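Local structure of Alpha/beta hydrolase fold-3 domain protein (Sulfolobus islandicus, 5LK6) at residues A[52-57]-A[121-126]; A[91-96]-A[288-293]; A[104-109]-A[137-142]; A[127-132]-A[166-171]. The protein is probably a heat-stable carboxylesterase or lipase of the alpha/beta hydrolase family that cleaves ester bonds. One frame throughout, in Å; residues are numbered along the deposited sequence.

Contact 1: A[52-57]-A[121-126]; sequences PGSEAN and AVIDSF
The largest share of this small surface contact falls on I123, whose two branch ends meet different residues of the loop 52-57. Its CG2 faces S54 OG at 3.7 Å, while CD1 comes obliquely to the E55 carboxylate, 3.8 Å from E55 OE2. The E55 and I123 side chains run across each other at about a right angle. E55 reaches this point because CG sits beside its own backbone N (chi1 -77°) and the chain beyond is extended, carrying the carboxylate out to the end of I123. D124, the third main contributor, is linked to the loop through water: one molecule accepts from E55 N at 3.1 Å and donates to D124 OD1 at 2.8 Å. The two acidic groups stay apart, E55 OE1 and D124 OD1 being separated by 5.5 Å. R111 forms salt bridges with both E55 OE1 and D124 OD2, which probably offsets their mutual repulsion. S54 OG is hydrogen-bonded to D127 OD2, one helical turn beyond I123. The loop joins the antiparallel neighbours 46-52 and 57-63, so this is a beta-hairpin connection resting on a helix that flanks the central sheet of an alpha/beta hydrolase fold.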
loop_
_atom_site.group_PDB
_atom_site.type_symbol
_atom_site.label_atom_id
_atom_site.label_comp_id
_atom_site.label_asym_id
_atom_site.label_seq_id
_atom_site.Cartn_x
_atom_site.Cartn_y
_atom_site.Cartn_z
ATOM N N PRO A 52 8.919 9.880 -32.595
ATOM C CA PRO A 52 9.674 10.980 -33.185
ATOM C C PRO A 52 9.907 12.152 -32.202
ATOM O O PRO A 52 9.142 13.119 -32.149
ATOM C CB PRO A 52 8.811 11.372 -34.407
ATOM C CG PRO A 52 7.428 11.086 -33.993
ATOM C CD PRO A 52 7.525 9.864 -33.090
ATOM N N GLY A 53 10.996 12.059 -31.443
ATOM C CA GLY A 53 11.343 13.075 -30.461
ATOM C C GLY A 53 11.923 14.357 -31.026
ATOM O O GLY A 53 12.500 14.347 -32.082
ATOM N N SER A 54 11.830 15.444 -30.265
ATOM C CA SER A 54 12.436 16.720 -30.621
ATOM C C SER A 54 13.971 16.604 -30.844
ATOM O O SER A 54 14.501 17.287 -31.701
ATOM C CB SER A 54 12.046 17.844 -29.617
ATOM O OG SER A 54 12.889 17.959 -28.462
ATOM N N GLU A 55 14.665 15.727 -30.110
ATOM C CA GLU A 55 16.133 15.577 -30.228
ATOM C C GLU A 55 16.623 14.200 -30.606
ATOM O O GLU A 55 17.811 14.022 -30.865
ATOM C CB GLU A 55 16.815 15.987 -28.913
ATOM C CG GLU A 55 16.904 17.491 -28.722
ATOM C CD GLU A 55 17.485 17.891 -27.389
ATOM O OE1 GLU A 55 18.002 16.992 -26.661
ATOM O OE2 GLU A 55 17.405 19.113 -27.086
ATOM N N ALA A 56 15.752 13.206 -30.601
ATOM C CA ALA A 56 16.182 11.874 -30.954
ATOM C C ALA A 56 15.015 11.033 -31.389
ATOM O O ALA A 56 13.870 11.385 -31.186
ATOM C CB ALA A 56 16.864 11.225 -29.762
ATOM N N ASN A 57 15.341 9.901 -31.968
ATOM C CA ASN A 57 14.376 8.892 -32.254
ATOM C C ASN A 57 14.307 7.913 -31.066
ATOM O O ASN A 57 15.201 7.070 -30.868
ATOM C CB ASN A 57 14.722 8.189 -33.568
ATOM C CG ASN A 57 13.484 7.865 -34.356
ATOM O OD1 ASN A 57 13.014 6.721 -34.361
ATOM N ND2 ASN A 57 12.887 8.897 -34.958
ATOM N N ALA A 121 17.462 12.958 -20.752
ATOM C CA ALA A 121 16.464 12.036 -20.246
ATOM C C ALA A 121 15.096 12.689 -20.004
ATOM O O ALA A 121 14.065 12.017 -20.145
ATOM C CB ALA A 121 16.934 11.403 -18.969
ATOM N N VAL A 122 15.087 13.962 -19.620
ATOM C CA VAL A 122 13.842 14.645 -19.284
ATOM C C VAL A 122 13.137 14.955 -20.581
ATOM O O VAL A 122 11.940 14.681 -20.725
ATOM C CB VAL A 122 14.093 15.987 -18.543
ATOM C CG1 VAL A 122 12.842 16.852 -18.454
ATOM C CG2 VAL A 122 14.684 15.742 -17.146
ATOM N N ILE A 123 13.891 15.545 -21.514
ATOM C CA ILE A 123 13.350 15.899 -22.808
ATOM C C ILE A 123 12.788 14.686 -23.567
ATOM O O ILE A 123 11.705 14.780 -24.117
ATOM C CB ILE A 123 14.369 16.651 -23.660
ATOM C CG1 ILE A 123 14.643 18.046 -23.048
ATOM C CG2 ILE A 123 13.842 16.807 -25.092
ATOM C CD1 ILE A 123 15.915 18.677 -23.598
ATOM N N ASP A 124 13.489 13.555 -23.564
ATOM C CA ASP A 124 12.927 12.336 -24.136
ATOM C C ASP A 124 11.639 11.878 -23.431
ATOM O O ASP A 124 10.656 11.508 -24.087
ATOM C CB ASP A 124 13.953 11.196 -24.116
ATOM C CG ASP A 124 15.115 11.409 -25.098
ATOM O OD1 ASP A 124 15.129 12.432 -25.824
ATOM O OD2 ASP A 124 16.018 10.535 -25.150
ATOM N N SER A 125 11.653 11.882 -22.106
ATOM C CA SER A 125 10.516 11.421 -21.318
ATOM C C SER A 125 9.272 12.304 -21.573
ATOM O O SER A 125 8.170 11.780 -21.716
ATOM C CB SER A 125 10.863 11.384 -19.825
ATOM O OG SER A 125 11.815 10.379 -19.555
ATOM N N PHE A 126 9.460 13.616 -21.650
ATOM C CA PHE A 126 8.394 14.525 -22.029
ATOM C C PHE A 126 7.906 14.352 -23.451
ATOM O O PHE A 126 6.720 14.328 -23.699
ATOM C CB PHE A 126 8.853 15.955 -21.914
ATOM C CG PHE A 126 7.779 16.951 -22.234
ATOM C CD1 PHE A 126 6.710 17.153 -21.347
ATOM C CD2 PHE A 126 7.823 17.709 -23.419
ATOM C CE1 PHE A 126 5.703 18.087 -21.627
ATOM C CE2 PHE A 126 6.820 18.649 -23.707
ATOM C CZ PHE A 126 5.758 18.832 -22.820
HETATM O O HOH W 1 13.761 13.843 -27.823
#

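Contact 2: A[91-96]-A[288-293]; sequences DPLCRA and DAISLI
I290 CG2 touches the backbone of A96 across the contact, 3.6 Å from A96 O. The flat group here is the guanidinium of R95, on another side of helix 91-101; D91 OD2 sits at its edge, in its plane, in a salt bridge, accepting from R95 NE at 2.9 Å, though the donor stands 29° out of the carboxylate plane. D91 OD1 turns to R61 and Y63 instead.

Apolar contact joins the helices. I290 CG1 lies beside the backbone N (chi1 -70°), which directs its long branch at L93: L93 CD1 is 3.8 Å from I290 CD1 and 4.0 Å from I290 CG1, the two side chains passing at a slant. L93 supplies that methyl with CG opposite its backbone N (chi1 176°). The short branch, CG2, serves A96, whose CB is 4.2 Å away. Replacing I290 by an alanine would probably leave L93 CD1 and the A96 backbone without their shared partner and open a gap between helices 91-101 and 285-302. Beyond I290, D288 forms a salt bridge to R299 of the second subunit, so helix 285-302 is used on both sides. Across the contact the chemistry is mainly apolar, with methyl groups against methyls and one backbone carbonyl, which imposes little directional demand, whereas the charged groups D91, R95 and D288 point to other partners, D288 to the second subunit.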
loop_
_atom_site.group_PDB
_atom_site.type_symbol
_atom_site.label_atom_id
_atom_site.label_comp_id
_atom_site.label_asym_id
_atom_site.label_seq_id
_atom_site.Cartn_x
_atom_site.Cartn_y
_atom_site.Cartn_z
ATOM N N ASP A 91 11.535 -5.312 -18.449
ATOM C CA ASP A 91 10.482 -5.962 -19.141
ATOM C C ASP A 91 9.634 -6.845 -18.162
ATOM O O ASP A 91 8.401 -6.801 -18.219
ATOM C CB ASP A 91 11.078 -6.725 -20.353
ATOM C CG ASP A 91 9.998 -7.426 -21.231
ATOM O OD1 ASP A 91 9.442 -6.777 -22.170
ATOM O OD2 ASP A 91 9.752 -8.635 -20.922
ATOM N N PRO A 92 10.284 -7.600 -17.259
ATOM C CA PRO A 92 9.484 -8.286 -16.255
ATOM C C PRO A 92 8.581 -7.389 -15.382
ATOM O O PRO A 92 7.404 -7.709 -15.151
ATOM C CB PRO A 92 10.526 -9.001 -15.395
ATOM C CG PRO A 92 11.645 -9.261 -16.326
ATOM C CD PRO A 92 11.691 -8.020 -17.187
ATOM N N LEU A 93 9.105 -6.271 -14.926
ATOM C CA LEU A 93 8.287 -5.384 -14.124
ATOM C C LEU A 93 7.147 -4.774 -14.942
ATOM O O LEU A 93 6.036 -4.640 -14.440
ATOM C CB LEU A 93 9.172 -4.296 -13.519
ATOM C CG LEU A 93 8.499 -3.198 -12.714
ATOM C CD1 LEU A 93 7.738 -3.742 -11.531
ATOM C CD2 LEU A 93 9.572 -2.222 -12.257
ATOM N N CYS A 94 7.437 -4.371 -16.175
ATOM C CA CYS A 94 6.468 -3.633 -16.954
ATOM C C CYS A 94 5.365 -4.572 -17.332
ATOM O O CYS A 94 4.218 -4.183 -17.339
ATOM C CB CYS A 94 7.067 -3.024 -18.203
ATOM S SG CYS A 94 7.966 -1.503 -17.859
ATOM N N ARG A 95 5.727 -5.817 -17.609
ATOM C CA ARG A 95 4.727 -6.868 -17.851
ATOM C C ARG A 95 3.822 -7.044 -16.677
ATOM O O ARG A 95 2.639 -7.130 -16.855
ATOM C CB ARG A 95 5.383 -8.220 -18.166
ATOM C CG ARG A 95 5.875 -8.339 -19.602
ATOM C CD ARG A 95 6.762 -9.571 -19.739
ATOM N NE ARG A 95 7.118 -9.739 -21.147
ATOM C CZ ARG A 95 6.326 -10.256 -22.091
ATOM N NH1 ARG A 95 5.113 -10.731 -21.825
ATOM N NH2 ARG A 95 6.774 -10.287 -23.327
ATOM N N ALA A 96 4.404 -7.094 -15.478
ATOM C CA ALA A 96 3.670 -7.294 -14.238
ATOM C C ALA A 96 2.762 -6.125 -13.923
ATOM O O ALA A 96 1.649 -6.317 -13.453
ATOM C CB ALA A 96 4.614 -7.550 -13.082
ATOM N N ASP A 288 3.233 -6.938 -3.808
ATOM C CA ASP A 288 2.157 -6.149 -3.174
ATOM C C ASP A 288 2.155 -4.719 -3.659
ATOM O O ASP A 288 1.106 -4.185 -3.911
ATOM C CB ASP A 288 2.191 -6.275 -1.651
ATOM C CG ASP A 288 1.981 -7.718 -1.185
ATOM O OD1 ASP A 288 1.347 -8.526 -1.909
ATOM O OD2 ASP A 288 2.445 -8.045 -0.069
ATOM N N ALA A 289 3.320 -4.132 -3.858
ATOM C CA ALA A 289 3.425 -2.803 -4.453
ATOM C C ALA A 289 2.924 -2.782 -5.877
ATOM O O ALA A 289 2.314 -1.816 -6.314
ATOM C CB ALA A 289 4.867 -2.339 -4.436
ATOM N N ILE A 290 3.224 -3.835 -6.623
ATOM C CA ILE A 290 2.717 -3.946 -8.001
ATOM C C ILE A 290 1.181 -4.018 -8.010
ATOM O O ILE A 290 0.530 -3.306 -8.768
ATOM C CB ILE A 290 3.342 -5.127 -8.755
ATOM C CG1 ILE A 290 4.806 -4.806 -9.028
ATOM C CG2 ILE A 290 2.627 -5.357 -10.086
ATOM C CD1 ILE A 290 5.695 -6.022 -9.279
ATOM N N SER A 291 0.636 -4.856 -7.142
ATOM C CA SER A 291 -0.775 -4.893 -6.897
ATOM C C SER A 291 -1.361 -3.531 -6.543
ATOM O O SER A 291 -2.380 -3.138 -7.107
ATOM C CB SER A 291 -1.068 -5.852 -5.758
ATOM O OG SER A 291 -0.940 -7.189 -6.151
ATOM N N LEU A 292 -0.725 -2.784 -5.634
ATOM C CA LEU A 292 -1.222 -1.416 -5.294
ATOM C C LEU A 292 -1.322 -0.523 -6.524
ATOM O O LEU A 292 -2.344 0.092 -6.766
ATOM C CB LEU A 292 -0.360 -0.749 -4.225
ATOM C CG LEU A 292 -0.786 0.633 -3.706
ATOM C CD1 LEU A 292 -2.156 0.554 -3.087
ATOM C CD2 LEU A 292 0.210 1.048 -2.663
ATOM N N ILE A 293 -0.266 -0.550 -7.310
ATOM C CA ILE A 293 -0.146 0.245 -8.493
ATOM C C ILE A 293 -1.248 -0.120 -9.486
ATOM O O ILE A 293 -1.956 0.756 -10.025
ATOM C CB ILE A 293 1.273 0.093 -9.110
ATOM C CG1 ILE A 293 2.290 0.784 -8.196
ATOM C CG2 ILE A 293 1.348 0.721 -10.503
ATOM C CD1 ILE A 293 3.730 0.413 -8.479
#

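Contact 3: A[104-109]-A[137-142]; sequences VVVSVD and DKFDGK
In this alpha/beta hydrolase fold, strand 104-108 and the loop 137-142 belong to the same beta-alpha-beta crossover, in which helix 120-133 leads from strand 104-108 toward strand 144-150; the contact brings that crossover's returning loop back against its first strand. The interactions are mainly apolar. V104 and V106, two residues apart and therefore on the same face of the strand, both approach the F139 ring obliquely: V104 CG1 is 4.1 Å from F139 CD1, and V106 CG2 is 4.3 Å from F139 CE1. The ring points at the strand because CG lies beside the backbone N of F139 (chi1 -61°), and the V104 and F139 side chains cross at about a right angle. V62 of the adjacent strand and W131 and V132 of the helix pack on the same ring, so F139 packs against both the sheet and the helix. K138 CB lies over one ring face, 4.0 Å above its plane and displaced toward the rim. A charged pair lies within the loop: K142 NZ and D140 OD1 form a salt bridge at 3.6 Å. Backbone also meets side chain: V104 CG2, the methyl beside its own backbone N, lies 3.8 Å from F139 O.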
loop_
_atom_site.group_PDB
_atom_site.type_symbol
_atom_site.label_atom_id
_atom_site.label_comp_id
_atom_site.label_asym_id
_atom_site.label_seq_id
_atom_site.Cartn_x
_atom_site.Cartn_y
_atom_site.Cartn_z
ATOM N N VAL A 104 -2.548 -0.143 -21.033
ATOM C CA VAL A 104 -1.448 -0.188 -21.965
ATOM C C VAL A 104 -0.265 0.425 -21.254
ATOM O O VAL A 104 -0.364 1.540 -20.728
ATOM C CB VAL A 104 -1.735 0.625 -23.230
ATOM C CG1 VAL A 104 -0.484 0.672 -24.136
ATOM C CG2 VAL A 104 -2.912 0.040 -23.956
ATOM N N VAL A 105 0.841 -0.301 -21.223
ATOM C CA VAL A 105 2.100 0.262 -20.716
ATOM C C VAL A 105 3.047 0.579 -21.893
ATOM O O VAL A 105 3.296 -0.284 -22.741
ATOM C CB VAL A 105 2.775 -0.677 -19.686
ATOM C CG1 VAL A 105 4.123 -0.106 -19.238
ATOM C CG2 VAL A 105 1.853 -0.837 -18.469
ATOM N N VAL A 106 3.539 1.814 -21.924
ATOM C CA VAL A 106 4.571 2.261 -22.844
ATOM C C VAL A 106 5.870 2.566 -22.029
ATOM O O VAL A 106 6.018 3.639 -21.437
ATOM C CB VAL A 106 4.072 3.520 -23.579
ATOM C CG1 VAL A 106 5.068 4.022 -24.629
ATOM C CG2 VAL A 106 2.769 3.227 -24.237
ATOM N N SER A 107 6.777 1.596 -22.004
ATOM C CA SER A 107 8.104 1.680 -21.393
ATOM C C SER A 107 9.063 2.462 -22.327
ATOM O O SER A 107 9.387 2.002 -23.427
ATOM C CB SER A 107 8.593 0.253 -21.168
ATOM O OG SER A 107 9.838 0.226 -20.547
ATOM N N VAL A 108 9.473 3.664 -21.915
ATOM C CA VAL A 108 10.303 4.553 -22.747
ATOM C C VAL A 108 11.816 4.293 -22.540
ATOM O O VAL A 108 12.258 4.331 -21.412
ATOM C CB VAL A 108 9.959 6.002 -22.431
ATOM C CG1 VAL A 108 10.768 6.949 -23.285
ATOM C CG2 VAL A 108 8.455 6.277 -22.663
ATOM N N ASP A 109 12.587 3.967 -23.598
ATOM C CA ASP A 109 14.086 3.926 -23.568
ATOM C C ASP A 109 14.623 5.351 -23.780
ATOM O O ASP A 109 15.175 5.683 -24.827
ATOM C CB ASP A 109 14.700 2.950 -24.631
ATOM C CG ASP A 109 15.433 1.758 -24.027
ATOM O OD1 ASP A 109 15.968 1.869 -22.906
ATOM O OD2 ASP A 109 15.534 0.689 -24.687
ATOM N N ASP A 137 -5.360 7.054 -30.297
ATOM C CA ASP A 137 -5.930 6.237 -31.379
ATOM C C ASP A 137 -5.032 5.043 -31.723
ATOM O O ASP A 137 -5.550 3.943 -31.913
ATOM C CB ASP A 137 -6.319 7.105 -32.622
ATOM C CG ASP A 137 -5.202 8.164 -33.016
ATOM O OD1 ASP A 137 -5.117 9.335 -32.422
ATOM O OD2 ASP A 137 -4.401 7.792 -33.926
ATOM N N LYS A 138 -3.704 5.215 -31.727
ATOM C CA LYS A 138 -2.778 4.087 -31.983
ATOM C C LYS A 138 -2.875 2.988 -30.918
ATOM O O LYS A 138 -2.441 1.887 -31.158
ATOM C CB LYS A 138 -1.282 4.525 -32.053
ATOM C CG LYS A 138 -0.652 4.901 -33.395
ATOM C CD LYS A 138 -1.135 6.264 -33.925
ATOM C CE LYS A 138 -0.049 7.024 -34.697
ATOM N NZ LYS A 138 0.661 6.154 -35.689
ATOM N N PHE A 139 -3.366 3.307 -29.721
ATOM C CA PHE A 139 -3.289 2.413 -28.552
ATOM C C PHE A 139 -4.636 2.041 -28.002
ATOM O O PHE A 139 -4.706 1.238 -27.048
ATOM C CB PHE A 139 -2.533 3.134 -27.410
ATOM C CG PHE A 139 -1.131 3.503 -27.756
ATOM C CD1 PHE A 139 -0.151 2.537 -27.816
ATOM C CD2 PHE A 139 -0.801 4.801 -28.065
ATOM C CE1 PHE A 139 1.147 2.868 -28.150
ATOM C CE2 PHE A 139 0.490 5.134 -28.422
ATOM C CZ PHE A 139 1.474 4.171 -28.456
ATOM N N ASP A 140 -5.677 2.658 -28.580
ATOM C CA ASP A 140 -7.085 2.518 -28.160
ATOM C C ASP A 140 -7.166 3.079 -26.751
ATOM O O ASP A 140 -7.642 2.420 -25.868
ATOM C CB ASP A 140 -7.578 1.028 -28.318
ATOM C CG ASP A 140 -9.131 0.849 -28.189
ATOM O OD1 ASP A 140 -9.900 1.876 -28.104
ATOM O OD2 ASP A 140 -9.545 -0.363 -28.142
ATOM N N GLY A 141 -6.690 4.306 -26.557
ATOM C CA GLY A 141 -6.524 4.888 -25.238
ATOM C C GLY A 141 -7.549 5.917 -24.884
ATOM O O GLY A 141 -7.205 6.989 -24.384
ATOM N N LYS A 142 -8.820 5.621 -25.093
ATOM C CA LYS A 142 -9.877 6.614 -24.758
ATOM C C LYS A 142 -9.792 7.027 -23.314
ATOM O O LYS A 142 -10.162 8.122 -23.012
ATOM C CB LYS A 142 -11.354 6.137 -25.033
ATOM C CG LYS A 142 -11.883 6.196 -26.483
ATOM C CD LYS A 142 -11.468 4.970 -27.339
ATOM C CE LYS A 142 -10.160 5.134 -28.148
ATOM N NZ LYS A 142 -10.386 5.051 -29.629
#

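Contact 4: A[127-132]-A[166-171]; sequences DATNWV and GKLNLK
This is a largely buried, side-chain packing contact between helix 120-133 and the loop 166-171, which runs from helix 152-163 into strand 173-176. T129 CG2 meets L168 CD2 at 3.8 Å and L170 CD2 at 4.0 Å, so one methyl touches both leucines; the threonine side chain slants past that of L168 and crosses that of L170 at about a right angle. The threonine's torsion explains the division of labour: with chi1 at -64°, CG2 stands opposite the backbone N and extends to the leucines, while OG1 turns back along the helix to a hydrogen bond with S125 O. N130 comes in one residue later, across L168 at about a right angle, with its OD1 3.3 Å from L168 CD1. That approach is van der Waals contact to a carbon. L168 CD2 also lies 4.1 Å from N130 CA, so the leucine rests against the helix backbone. Toward the sheet, T129 packs on I147 and L170 on V145, both of strand 144-150. The loop is additionally held by N169 N, which donates to Y133 OH. The contact thus joins helix 120-133 to the loop entering strand 173-176 on one face of the central sheet, as in the three-layer alpha/beta/alpha architecture of alpha/beta hydrolases.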
loop_
_atom_site.group_PDB
_atom_site.type_symbol
_atom_site.label_atom_id
_atom_site.label_comp_id
_atom_site.label_asym_id
_atom_site.label_seq_id
_atom_site.Cartn_x
_atom_site.Cartn_y
_atom_site.Cartn_z
ATOM N N ASP A 127 8.819 14.315 -24.395
ATOM C CA ASP A 127 8.459 14.206 -25.799
ATOM C C ASP A 127 7.666 12.951 -26.081
ATOM O O ASP A 127 6.738 13.016 -26.873
ATOM C CB ASP A 127 9.712 14.218 -26.690
ATOM C CG ASP A 127 10.344 15.574 -26.764
ATOM O OD1 ASP A 127 9.750 16.538 -26.252
ATOM O OD2 ASP A 127 11.448 15.683 -27.323
ATOM N N ALA A 128 8.072 11.823 -25.472
ATOM C CA ALA A 128 7.327 10.553 -25.529
ATOM C C ALA A 128 5.947 10.691 -24.888
ATOM O O ALA A 128 4.957 10.298 -25.481
ATOM C CB ALA A 128 8.108 9.429 -24.885
ATOM N N THR A 129 5.861 11.300 -23.712
ATOM C CA THR A 129 4.568 11.496 -23.083
ATOM C C THR A 129 3.633 12.311 -23.991
ATOM O O THR A 129 2.479 11.948 -24.203
ATOM C CB THR A 129 4.709 12.143 -21.689
ATOM O OG1 THR A 129 5.425 11.236 -20.858
ATOM C CG2 THR A 129 3.354 12.424 -21.051
ATOM N N ASN A 130 4.164 13.382 -24.539
ATOM C CA ASN A 130 3.419 14.298 -25.363
ATOM C C ASN A 130 2.943 13.616 -26.632
ATOM O O ASN A 130 1.781 13.753 -27.048
ATOM C CB ASN A 130 4.308 15.474 -25.673
ATOM C CG ASN A 130 3.563 16.622 -26.295
ATOM O OD1 ASN A 130 2.838 17.392 -25.651
ATOM N ND2 ASN A 130 3.794 16.777 -27.552
ATOM N N TRP A 131 3.805 12.819 -27.210
ATOM C CA TRP A 131 3.451 12.136 -28.414
ATOM C C TRP A 131 2.413 11.045 -28.190
ATOM O O TRP A 131 1.468 10.939 -28.975
ATOM C CB TRP A 131 4.683 11.525 -29.047
ATOM C CG TRP A 131 4.442 10.865 -30.332
ATOM C CD1 TRP A 131 4.487 11.457 -31.594
ATOM C CD2 TRP A 131 4.142 9.468 -30.545
ATOM N NE1 TRP A 131 4.250 10.499 -32.556
ATOM C CE2 TRP A 131 4.043 9.276 -31.964
ATOM C CE3 TRP A 131 3.995 8.366 -29.695
ATOM C CZ2 TRP A 131 3.790 8.024 -32.545
ATOM C CZ3 TRP A 131 3.719 7.098 -30.271
ATOM C CH2 TRP A 131 3.612 6.952 -31.696
ATOM N N VAL A 132 2.597 10.229 -27.144
ATOM C CA VAL A 132 1.635 9.169 -26.828
ATOM C C VAL A 132 0.232 9.787 -26.567
ATOM O O VAL A 132 -0.777 9.283 -27.033
ATOM C CB VAL A 132 2.116 8.295 -25.653
ATOM C CG1 VAL A 132 0.979 7.424 -25.083
ATOM C CG2 VAL A 132 3.295 7.442 -26.078
ATOM N N GLY A 166 -0.853 22.664 -17.759
ATOM C CA GLY A 166 -1.447 23.513 -18.822
ATOM C C GLY A 166 -1.169 23.121 -20.284
ATOM O O GLY A 166 -1.336 23.929 -21.187
ATOM N N LYS A 167 -0.668 21.915 -20.512
ATOM C CA LYS A 167 -0.446 21.397 -21.851
ATOM C C LYS A 167 -1.095 20.044 -22.023
ATOM O O LYS A 167 -1.538 19.726 -23.101
ATOM C CB LYS A 167 1.040 21.182 -22.135
ATOM C CG LYS A 167 1.992 22.387 -22.170
ATOM C CD LYS A 167 3.061 22.191 -23.291
ATOM C CE LYS A 167 4.449 22.782 -23.016
ATOM N NZ LYS A 167 4.333 24.088 -22.326
ATOM N N LEU A 168 -1.094 19.211 -20.984
ATOM C CA LEU A 168 -1.526 17.822 -21.046
ATOM C C LEU A 168 -2.370 17.557 -19.808
ATOM O O LEU A 168 -1.943 17.916 -18.719
ATOM C CB LEU A 168 -0.283 16.935 -20.963
ATOM C CG LEU A 168 0.330 16.322 -22.201
ATOM C CD1 LEU A 168 0.423 17.315 -23.336
ATOM C CD2 LEU A 168 1.702 15.758 -21.903
ATOM N N ASN A 169 -3.514 16.884 -19.942
ATOM C CA ASN A 169 -4.257 16.410 -18.760
ATOM C C ASN A 169 -3.903 14.982 -18.499
ATOM O O ASN A 169 -4.532 14.078 -19.012
ATOM C CB ASN A 169 -5.766 16.606 -18.903
ATOM C CG ASN A 169 -6.105 18.046 -19.262
ATOM O OD1 ASN A 169 -6.982 18.287 -20.086
ATOM N ND2 ASN A 169 -5.363 19.019 -18.685
ATOM N N LEU A 170 -2.868 14.798 -17.692
ATOM C CA LEU A 170 -2.478 13.471 -17.218
ATOM C C LEU A 170 -3.483 12.993 -16.145
ATOM O O LEU A 170 -3.926 13.772 -15.301
ATOM C CB LEU A 170 -1.024 13.498 -16.694
ATOM C CG LEU A 170 -0.036 13.890 -17.795
ATOM C CD1 LEU A 170 1.365 14.145 -17.260
ATOM C CD2 LEU A 170 -0.053 12.833 -18.911
ATOM N N LYS A 171 -3.872 11.727 -16.186
ATOM C CA LYS A 171 -4.850 11.271 -15.193
ATOM C C LYS A 171 -4.206 11.159 -13.804
ATOM O O LYS A 171 -4.891 11.399 -12.791
ATOM C CB LYS A 171 -5.517 9.931 -15.565
ATOM C CG LYS A 171 -6.364 9.907 -16.829
ATOM C CD LYS A 171 -7.338 11.071 -16.933
ATOM C CE LYS A 171 -8.539 10.726 -17.818
ATOM N NZ LYS A 171 -9.574 11.778 -17.675
#

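Overall arrangement
Contacts 1, 3 and 4 gather round helix 120-133: contacts 1 and 4 use successive parts of it, their centres about 13 Å apart, while the centres of contacts 3 and 4 are about 12 Å apart and the two touch through V108 and A128. Contact 2 lies on the other face of the sheet: V104, V106 and V108 face helix 120-133, whereas C94 touches V105 and S107. Its centre is about 17 Å from that of contact 3 and about 25 Å from contact 1's. Along the chain, contacts 3 and 4 nest within the loop closed by contact 2, and contact 1 closes before contact 4 opens. Helices thus flank both sides of one sheet, as in alpha/beta hydrolases.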